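Local structure of citrate synthase (Mycobacterium tuberculosis, 4TVM) at residues A[247-250]-A[251-255]; A[114-117]-A[118-122]; A[134-137]-A[138-142]. The protein catalyses the Krebs-cycle condensation of oxaloacetate with acetyl-CoA and water to give citrate and free CoA. All coordinates share one frame; numbering follows the deposited sequence.

Contact 1 (A[247-250]-A[251-255])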
ATOM      1  N   SER A 247      10.069   3.669   1.365  1.00 38.52           N
ATOM      2  CA  SER A 247      10.399   4.800   0.526  1.00 37.85           C
ATOM      3  C   SER A 247      10.544   6.067   1.343  1.00 38.39           C
ATOM      4  O   SER A 247      10.855   7.119   0.801  1.00 41.21           O
ATOM      5  CB  SER A 247       9.353   4.990  -0.583  1.00 36.90           C
ATOM      6  OG  SER A 247       8.174   5.606  -0.079  1.00 34.95           O
ATOM      7  N   ARG A 248      10.344   5.950   2.649  1.00 42.10           N
ATOM      8  CA  ARG A 248      10.299   7.078   3.595  1.00 40.45           C
ATOM      9  C   ARG A 248       9.026   7.847   3.471  1.00 37.15           C
ATOM     10  O   ARG A 248       8.979   9.037   3.750  1.00 39.02           O
ATOM     11  CB  ARG A 248      11.443   8.028   3.408  1.00 45.76           C
ATOM     12  CG  ARG A 248      12.760   7.359   3.434  1.00 53.84           C
ATOM     13  CD  ARG A 248      13.742   8.351   3.972  1.00 61.86           C
ATOM     14  NE  ARG A 248      15.088   7.858   3.784  1.00 73.08           N
ATOM     15  CZ  ARG A 248      16.131   8.289   4.476  1.00 80.01           C
ATOM     16  NH1 ARG A 248      15.980   9.237   5.395  1.00 81.76           N
ATOM     17  NH2 ARG A 248      17.333   7.780   4.240  1.00 82.75           N
ATOM     18  N   ALA A 249       7.985   7.165   3.055  1.00 36.40           N
ATOM     19  CA  ALA A 249       6.667   7.741   3.110  1.00 40.57           C
ATOM     20  C   ALA A 249       6.371   8.134   4.541  1.00 41.26           C
ATOM     21  O   ALA A 249       7.020   7.647   5.464  1.00 46.15           O
ATOM     22  CB  ALA A 249       5.642   6.757   2.585  1.00 38.66           C
ATOM     23  N   ASN A 250       5.430   9.055   4.736  1.00 45.59           N
ATOM     24  CA  ASN A 250       5.112   9.470   6.091  1.00 42.31           C
ATOM     25  C   ASN A 250       4.248   8.420   6.788  1.00 42.28           C
ATOM     26  O   ASN A 250       3.849   7.414   6.200  1.00 45.34           O
ATOM     27  CB  ASN A 250       4.518  10.879   6.131  1.00 43.96           C
ATOM     28  CG  ASN A 250       3.037  10.917   5.809  1.00 48.70           C
ATOM     29  OD1 ASN A 250       2.253  10.132   6.330  1.00 53.13           O
ATOM     30  ND2 ASN A 250       2.644  11.854   4.951  1.00 48.62           N
ATOM     31  N   LEU A 251       4.002   8.641   8.067  1.00 42.86           N
ATOM     32  CA  LEU A 251       3.299   7.665   8.881  1.00 39.57           C
ATOM     33  C   LEU A 251       1.911   7.397   8.383  1.00 40.55           C
ATOM     34  O   LEU A 251       1.507   6.258   8.278  1.00 53.71           O
ATOM     35  CB  LEU A 251       3.226   8.155  10.317  1.00 39.06           C
ATOM     36  CG  LEU A 251       2.799   7.168  11.387  1.00 39.34           C
ATOM     37  CD1 LEU A 251       3.235   5.742  11.119  1.00 40.10           C
ATOM     38  CD2 LEU A 251       3.372   7.647  12.710  1.00 42.37           C
ATOM     39  N   PHE A 252       1.185   8.450   8.051  1.00 41.70           N
ATOM     40  CA  PHE A 252      -0.175   8.316   7.561  1.00 40.73           C
ATOM     41  C   PHE A 252      -0.243   7.572   6.250  1.00 42.38           C
ATOM     42  O   PHE A 252      -1.148   6.764   6.020  1.00 45.28           O
ATOM     43  CB  PHE A 252      -0.798   9.701   7.367  1.00 41.13           C
ATOM     44  CG  PHE A 252      -0.891  10.512   8.631  1.00 42.49           C
ATOM     45  CD1 PHE A 252      -0.967   9.894   9.888  1.00 40.30           C
ATOM     46  CD2 PHE A 252      -0.910  11.904   8.579  1.00 43.12           C
ATOM     47  CE1 PHE A 252      -1.051  10.654  11.048  1.00 38.25           C
ATOM     48  CE2 PHE A 252      -0.988  12.669   9.752  1.00 38.39           C
ATOM     49  CZ  PHE A 252      -1.072  12.039  10.978  1.00 38.18           C
ATOM     50  N   THR A 253       0.699   7.861   5.365  1.00 43.22           N
ATOM     51  CA  THR A 253       0.644   7.284   4.038  1.00 40.51           C
ATOM     52  C   THR A 253       0.954   5.807   4.157  1.00 36.64           C
ATOM     53  O   THR A 253       0.313   4.975   3.510  1.00 34.64           O
ATOM     54  CB  THR A 253       1.591   8.014   3.073  1.00 44.76           C
ATOM     55  OG1 THR A 253       1.387   9.435   3.189  1.00 40.74           O
ATOM     56  CG2 THR A 253       1.344   7.553   1.648  1.00 46.80           C
ATOM     57  N   SER A 254       1.873   5.457   5.045  1.00 37.54           N
ATOM     58  CA  SER A 254       2.149   4.025   5.308  1.00 38.77           C
ATOM     59  C   SER A 254       0.962   3.258   5.930  1.00 37.20           C
ATOM     60  O   SER A 254       0.707   2.112   5.559  1.00 36.05           O
ATOM     61  CB  SER A 254       3.397   3.872   6.163  1.00 42.32           C
ATOM     62  OG  SER A 254       4.367   4.850   5.810  1.00 41.04           O
ATOM     63  N   ILE A 255       0.201   3.891   6.824  1.00 34.23           N
ATOM     64  CA  ILE A 255      -0.993   3.220   7.418  1.00 32.84           C
ATOM     65  C   ILE A 255      -2.099   3.046   6.386  1.00 33.31           C
ATOM     66  O   ILE A 255      -2.798   2.018   6.290  1.00 30.75           O
ATOM     67  CB  ILE A 255      -1.540   4.045   8.576  1.00 33.18           C
ATOM     68  CG1 ILE A 255      -0.549   4.032   9.739  1.00 34.21           C
ATOM     69  CG2 ILE A 255      -2.925   3.576   8.998  1.00 36.63           C
ATOM     70  CD1 ILE A 255      -0.181   2.654  10.225  1.00 34.69           C
TER

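Contact 2 (A[114-117]-A[118-122])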
ATOM      1  N   THR A 114      -8.758  13.235  20.166  1.00 41.58           N
ATOM      2  CA  THR A 114      -9.757  12.431  19.494  1.00 37.65           C
ATOM      3  C   THR A 114     -10.665  13.221  18.599  1.00 42.30           C
ATOM      4  O   THR A 114     -11.412  12.634  17.801  1.00 47.12           O
ATOM      5  CB  THR A 114     -10.667  11.722  20.491  1.00 33.96           C
ATOM      6  OG1 THR A 114     -11.092  12.664  21.464  1.00 39.89           O
ATOM      7  CG2 THR A 114      -9.950  10.567  21.168  1.00 31.72           C
ATOM      8  N   MET A 115     -10.668  14.538  18.754  1.00 44.80           N
ATOM      9  CA  MET A 115     -11.490  15.370  17.903  1.00 44.59           C
ATOM     10  C   MET A 115     -10.723  15.649  16.623  1.00 41.70           C
ATOM     11  O   MET A 115      -9.550  15.990  16.684  1.00 42.72           O
ATOM     12  CB  MET A 115     -11.824  16.678  18.595  1.00 50.88           C
ATOM     13  CG  MET A 115     -13.213  17.180  18.245  1.00 59.20           C
ATOM     14  SD  MET A 115     -13.740  18.627  19.162  1.00 69.16           S
ATOM     15  CE  MET A 115     -14.093  17.861  20.759  1.00 68.14           C
ATOM     16  N   LEU A 116     -11.386  15.458  15.485  1.00 38.21           N
ATOM     17  CA  LEU A 116     -10.898  15.900  14.190  1.00 37.23           C
ATOM     18  C   LEU A 116     -11.104  17.394  14.027  1.00 37.62           C
ATOM     19  O   LEU A 116     -12.070  17.972  14.547  1.00 39.58           O
ATOM     20  CB  LEU A 116     -11.703  15.278  13.041  1.00 35.98           C
ATOM     21  CG  LEU A 116     -12.131  13.832  13.059  1.00 34.45           C
ATOM     22  CD1 LEU A 116     -12.872  13.519  11.773  1.00 37.96           C
ATOM     23  CD2 LEU A 116     -10.936  12.929  13.197  1.00 35.97           C
ATOM     24  N   HIS A 117     -10.213  18.001  13.264  1.00 39.05           N
ATOM     25  CA  HIS A 117     -10.464  19.311  12.638  1.00 40.00           C
ATOM     26  C   HIS A 117     -11.866  19.343  12.061  1.00 40.52           C
ATOM     27  O   HIS A 117     -12.220  18.462  11.264  1.00 37.63           O
ATOM     28  CB  HIS A 117      -9.465  19.562  11.482  1.00 37.44           C
ATOM     29  CG  HIS A 117      -9.257  21.010  11.180  1.00 39.19           C
ATOM     30  ND1 HIS A 117     -10.157  21.753  10.445  1.00 39.87           N
ATOM     31  CD2 HIS A 117      -8.259  21.858  11.518  1.00 37.16           C
ATOM     32  CE1 HIS A 117      -9.724  22.994  10.342  1.00 36.78           C
ATOM     33  NE2 HIS A 117      -8.576  23.082  10.994  1.00 37.25           N
ATOM     34  N   GLU A 118     -12.649  20.354  12.445  1.00 41.55           N
ATOM     35  CA  GLU A 118     -14.005  20.530  11.912  1.00 46.79           C
ATOM     36  C   GLU A 118     -14.130  20.406  10.381  1.00 50.61           C
ATOM     37  O   GLU A 118     -15.148  19.891   9.882  1.00 50.09           O
ATOM     38  CB  GLU A 118     -14.576  21.880  12.327  1.00 50.06           C
ATOM     39  CG  GLU A 118     -15.337  21.848  13.638  1.00 50.97           C
ATOM     40  CD  GLU A 118     -16.569  20.992  13.535  1.00 50.09           C
ATOM     41  OE1 GLU A 118     -16.579  19.913  14.161  1.00 46.81           O
ATOM     42  OE2 GLU A 118     -17.498  21.379  12.800  1.00 50.98           O
ATOM     43  N   ASP A 119     -13.142  20.912   9.637  1.00 44.65           N
ATOM     44  CA  ASP A 119     -13.129  20.731   8.182  1.00 42.72           C
ATOM     45  C   ASP A 119     -12.988  19.270   7.764  1.00 41.17           C
ATOM     46  O   ASP A 119     -13.602  18.826   6.788  1.00 36.13           O
ATOM     47  CB  ASP A 119     -12.024  21.535   7.538  1.00 45.00           C
ATOM     48  CG  ASP A 119     -12.300  23.012   7.517  1.00 45.44           C
ATOM     49  OD1 ASP A 119     -13.330  23.475   8.044  1.00 49.94           O
ATOM     50  OD2 ASP A 119     -11.444  23.724   6.965  1.00 51.84           O
ATOM     51  N   LEU A 120     -12.179  18.524   8.506  1.00 42.65           N
ATOM     52  CA  LEU A 120     -12.030  17.090   8.261  1.00 39.33           C
ATOM     53  C   LEU A 120     -13.274  16.364   8.643  1.00 35.03           C
ATOM     54  O   LEU A 120     -13.653  15.393   8.004  1.00 42.82           O
ATOM     55  CB  LEU A 120     -10.842  16.487   8.993  1.00 39.17           C
ATOM     56  CG  LEU A 120     -10.656  15.014   8.619  1.00 41.50           C
ATOM     57  CD1 LEU A 120     -10.286  14.886   7.159  1.00 41.58           C
ATOM     58  CD2 LEU A 120      -9.629  14.313   9.495  1.00 43.99           C
ATOM     59  N   LYS A 121     -13.949  16.850   9.655  1.00 35.56           N
ATOM     60  CA  LYS A 121     -15.311  16.368   9.948  1.00 34.58           C
ATOM     61  C   LYS A 121     -16.257  16.630   8.806  1.00 33.96           C
ATOM     62  O   LYS A 121     -16.922  15.721   8.350  1.00 34.14           O
ATOM     63  CB  LYS A 121     -15.846  17.057  11.184  1.00 37.15           C
ATOM     64  CG  LYS A 121     -17.028  16.370  11.818  1.00 39.51           C
ATOM     65  CD  LYS A 121     -17.791  17.333  12.703  1.00 42.13           C
ATOM     66  CE  LYS A 121     -18.923  16.643  13.440  1.00 42.16           C
ATOM     67  NZ  LYS A 121     -20.169  17.430  13.351  1.00 41.76           N
ATOM     68  N   ARG A 122     -16.295  17.884   8.335  1.00 37.00           N
ATOM     69  CA  ARG A 122     -17.163  18.295   7.228  1.00 35.84           C
ATOM     70  C   ARG A 122     -16.916  17.520   5.929  1.00 34.09           C
ATOM     71  O   ARG A 122     -17.845  17.206   5.214  1.00 32.24           O
ATOM     72  CB  ARG A 122     -16.978  19.782   6.958  1.00 43.45           C
ATOM     73  CG  ARG A 122     -17.773  20.717   7.859  1.00 52.36           C
ATOM     74  CD  ARG A 122     -17.211  22.137   7.790  1.00 58.58           C
ATOM     75  NE  ARG A 122     -17.029  22.587   6.409  1.00 64.94           N
ATOM     76  CZ  ARG A 122     -16.535  23.777   6.056  1.00 75.67           C
ATOM     77  NH1 ARG A 122     -16.161  24.666   6.978  1.00 77.42           N
ATOM     78  NH2 ARG A 122     -16.423  24.084   4.766  1.00 75.34           N
TER
HETATM   79  O   HOH W   1     -14.790  18.329  14.521  1.00 30.24           O

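Contact 3 (A[134-137]-A[138-142])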
ATOM      1  N   MET A 134     -15.618   1.213   4.479  1.00 46.75           N
ATOM      2  CA  MET A 134     -14.255   0.936   4.149  1.00 47.64           C
ATOM      3  C   MET A 134     -13.666   1.942   3.168  1.00 47.76           C
ATOM      4  O   MET A 134     -12.541   2.354   3.334  1.00 53.61           O
ATOM      5  CB  MET A 134     -14.148  -0.457   3.611  1.00 48.38           C
ATOM      6  CG  MET A 134     -12.742  -0.951   3.666  1.00 56.46           C
ATOM      7  SD  MET A 134     -12.127  -0.932   5.361  1.00 55.91           S
ATOM      8  CE  MET A 134     -10.401  -1.150   4.930  1.00 51.18           C
ATOM      9  N   PRO A 135     -14.415   2.321   2.135  1.00 46.00           N
ATOM     10  CA  PRO A 135     -13.932   3.347   1.214  1.00 47.93           C
ATOM     11  C   PRO A 135     -13.700   4.709   1.847  1.00 45.77           C
ATOM     12  O   PRO A 135     -12.704   5.378   1.570  1.00 53.55           O
ATOM     13  CB  PRO A 135     -15.065   3.457   0.189  1.00 47.22           C
ATOM     14  CG  PRO A 135     -15.718   2.126   0.190  1.00 46.95           C
ATOM     15  CD  PRO A 135     -15.429   1.459   1.508  1.00 47.50           C
ATOM     16  N   VAL A 136     -14.639   5.111   2.676  1.00 39.35           N
ATOM     17  CA  VAL A 136     -14.615   6.400   3.309  1.00 35.63           C
ATOM     18  C   VAL A 136     -13.406   6.541   4.189  1.00 36.54           C
ATOM     19  O   VAL A 136     -12.756   7.562   4.185  1.00 40.47           O
ATOM     20  CB  VAL A 136     -15.864   6.589   4.196  1.00 35.14           C
ATOM     21  CG1 VAL A 136     -15.880   7.991   4.785  1.00 36.13           C
ATOM     22  CG2 VAL A 136     -17.134   6.342   3.393  1.00 31.07           C
ATOM     23  N   LEU A 137     -13.136   5.511   4.971  1.00 40.04           N
ATOM     24  CA  LEU A 137     -11.976   5.464   5.868  1.00 41.33           C
ATOM     25  C   LEU A 137     -10.615   5.498   5.156  1.00 40.33           C
ATOM     26  O   LEU A 137      -9.679   6.142   5.619  1.00 38.41           O
ATOM     27  CB  LEU A 137     -12.081   4.197   6.721  1.00 42.99           C
ATOM     28  CG  LEU A 137     -10.853   3.548   7.353  1.00 43.32           C
ATOM     29  CD1 LEU A 137     -10.545   4.192   8.669  1.00 44.90           C
ATOM     30  CD2 LEU A 137     -11.120   2.064   7.572  1.00 49.77           C
ATOM     31  N   SER A 138     -10.450   4.790   4.056  1.00 39.84           N
ATOM     32  CA  SER A 138      -9.167   4.920   3.341  1.00 43.98           C
ATOM     33  C   SER A 138      -9.045   6.366   2.809  1.00 42.84           C
ATOM     34  O   SER A 138      -7.968   6.982   2.840  1.00 37.83           O
ATOM     35  CB  SER A 138      -9.116   3.948   2.179  1.00 45.27           C
ATOM     36  OG  SER A 138     -10.367   4.009   1.497  1.00 48.14           O
ATOM     37  N   SER A 139     -10.170   6.910   2.348  1.00 37.17           N
ATOM     38  CA  SER A 139     -10.151   8.207   1.737  1.00 38.25           C
ATOM     39  C   SER A 139      -9.723   9.233   2.762  1.00 39.49           C
ATOM     40  O   SER A 139      -8.888  10.095   2.476  1.00 44.67           O
ATOM     41  CB  SER A 139     -11.522   8.528   1.166  1.00 36.27           C
ATOM     42  OG  SER A 139     -11.459   9.615   0.275  1.00 35.19           O
ATOM     43  N   VAL A 140     -10.292   9.115   3.959  1.00 37.24           N
ATOM     44  CA  VAL A 140     -10.098  10.099   5.022  1.00 35.31           C
ATOM     45  C   VAL A 140      -8.702  10.001   5.643  1.00 34.28           C
ATOM     46  O   VAL A 140      -8.092  10.981   5.970  1.00 37.92           O
ATOM     47  CB  VAL A 140     -11.213   9.959   6.068  1.00 35.81           C
ATOM     48  CG1 VAL A 140     -11.028  10.950   7.208  1.00 36.88           C
ATOM     49  CG2 VAL A 140     -12.564  10.214   5.406  1.00 36.06           C
ATOM     50  N   VAL A 141      -8.155   8.807   5.716  1.00 34.26           N
ATOM     51  CA  VAL A 141      -6.819   8.633   6.231  1.00 34.22           C
ATOM     52  C   VAL A 141      -5.762   9.284   5.347  1.00 35.77           C
ATOM     53  O   VAL A 141      -4.864   9.944   5.839  1.00 33.87           O
ATOM     54  CB  VAL A 141      -6.538   7.143   6.423  1.00 34.82           C
ATOM     55  CG1 VAL A 141      -5.099   6.899   6.881  1.00 36.77           C
ATOM     56  CG2 VAL A 141      -7.516   6.590   7.442  1.00 34.52           C
ATOM     57  N   ASN A 142      -5.842   9.086   4.039  1.00 41.75           N
ATOM     58  CA  ASN A 142      -4.967   9.832   3.124  1.00 43.25           C
ATOM     59  C   ASN A 142      -5.114  11.341   3.303  1.00 45.25           C
ATOM     60  O   ASN A 142      -4.112  12.067   3.326  1.00 46.84           O
ATOM     61  CB  ASN A 142      -5.249   9.418   1.702  1.00 49.45           C
ATOM     62  CG  ASN A 142      -4.695   8.021   1.403  1.00 56.92           C
ATOM     63  OD1 ASN A 142      -3.463   7.822   1.324  1.00 52.82           O
ATOM     64  ND2 ASN A 142      -5.590   7.042   1.274  1.00 49.33           N
TER

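Contact 1 (A[247-250]-A[251-255])
S254 takes hold of the backbone carbonyl of N250 with two donors. Its amide S254 N points at N250 O over 3.0 Å and is nearly straight, with 163° at the hydrogen. The hydroxyl S254 OG donates to the same N250 O at 2.6 Å, but from above the carbonyl plane and not along a lone pair. The side chain of S254 turns OG beside its own backbone N (chi1 -37°), which brings the hydroxyl to the same acceptor as the amide. OG also bonds to the indole NE1 of W399, so it joins the start of this helix to helix 383-403.

The side chain of N250 provides the second grip. OD1 accepts from T253 N at 2.9 Å, with the donor again lying above the plane of the amide, 42° out of it. This makes N250 the N-cap of helix 251-262. Two residues earlier R248, with positive phi, closes a Schellman motif at the end of helix 236-246, so one helix stops and the next is capped within a tight connection.

ND2, the other branch of the N250 amide, is hydrogen-bonded to S145 OG. It also passes T253 OG1 at 3.2 Å, where the angle is too poor for a bond; the two side chains cross at about a right angle.

Apolar contact is lighter: A249 CB stands 4.3 Å from T253 CB. Beyond the turn, L251 and F252 pack on helix 159-182, while T253 meets W263 of the second subunit.

Contact 2 (A[114-117]-A[118-122])
H117 lies alongside D119 at the start of helix 118-122 and meets it with its ring. At the root of the side chain, H117 CB lies 4.2 Å from L120 CB, a loose contact across the turn. With CG anti to the backbone N (chi1 -156°), the imidazole runs beside the D119 side chain, both pointing the same way. ND1 is the working atom: it accepts from D119 N at 3.2 Å, with 150° at the hydrogen, and the donor sits at the ring edge close to its plane. Accepting there is consistent with an unprotonated ND1. The same ND1 is 3.5 Å from D119 CB, and further out CE1 comes within 3.8 Å of D119 CG. Ring and carboxylate planes are turned 59° apart, so the two groups are not stacked.

H117 occupies the N-cap position of this short helix, and its imidazole ND1 supplies the capping bond. Its backbone H117 O starts the helical pattern by taking K121 N at 2.9 Å; L120 N adds a weak bond to the same oxygen.

On the buried side, L116 CD1 meets L120 CD2 at 4.0 Å, the two leucines crossing at a slant. L120 continues into V140, L144 and Y147 of helix 133-147, whereas L116 also touches helix 159-182.

The other polar ends lie away from the leucines. A water donates to L116 O at 2.7 Å; its approach to E118 OE1 is doubtfully short. E118 OE1 is hydrogen-bonded to the hydroxyl of Y189, as is K121 NZ. R122 NH1 approaches D119 OD1 at 3.3 Å, well out of the guanidinium plane, a salt bridge of charge alone.

Contact 3 (A[134-137]-A[138-142])
V136 and V140 lie side by side one helical turn apart, pointing the same way, and L137 and V141 lie side by side likewise on the neighbouring ridge. In the first pair V136 CG1 is anti to its backbone N (chi1 -176°) and so leans forward along the helix, while V140 CG2 sits beside its own N and leans back; these two methyls meet at 4.0 Å. In the second pair L137 CD1 is turned to V141 CG2, though the place of that methyl is less sure.

S138, on another side of the helix, is oriented differently. S138 OG stands between its backbone N and carbonyl carbon (chi1 45°), which folds the hydroxyl back to donate to P135 O at 2.7 Å. S139 N reaches that same P135 O at 3.1 Å, from the same face of the carbonyl plane, so the oxygen holds two donors. The pattern is that of a regular alpha-helix, 133-147, in which the i to i+4 backbone ladder, for example V140 N to V136 O at 2.9 Å, is supplemented by a serine bonding within the turn.

N142 uses its amide in the same supplementary way. N142 ND2 donates to S138 O at 2.8 Å, while N142 N takes that oxygen from the opposite face of its plane at 3.2 Å.

The directions of these side chains sort them by neighbour. V136, L137, V140 and V141 face helix 159-182, with V141 also on helix 251-262 and L137 also on V385 of helix 383-403. S138, S139 and N142 meet the second subunit, where S139 O is hydrogen-bonded to S139 OG of the other copy.

Overall arrangement
Contact 3 touches both of the others, at the corner of a roughly right-angled triangle of centres. Its centre is about 14 Å from that of contact 2 and about 15 Å from that of contact 1. Contacts 1 and 2, with centres about 21 Å apart, do not touch; their nearest atoms are about 9 Å apart. The joins are packing contacts: L120 CD1 meets V140 CG1 at 4.0 Å, an apolar pair, and F252 O lies 4.0 Å from V141 CG1. Contacts 1 and 3 both reach the second subunit; contact 2 does not. None forms the active site, yet the M134 side chain is about 13 Å from a bound oxaloacetate, and S247 packs on H267 of the second subunit, a residue of the oxaloacetate pocket.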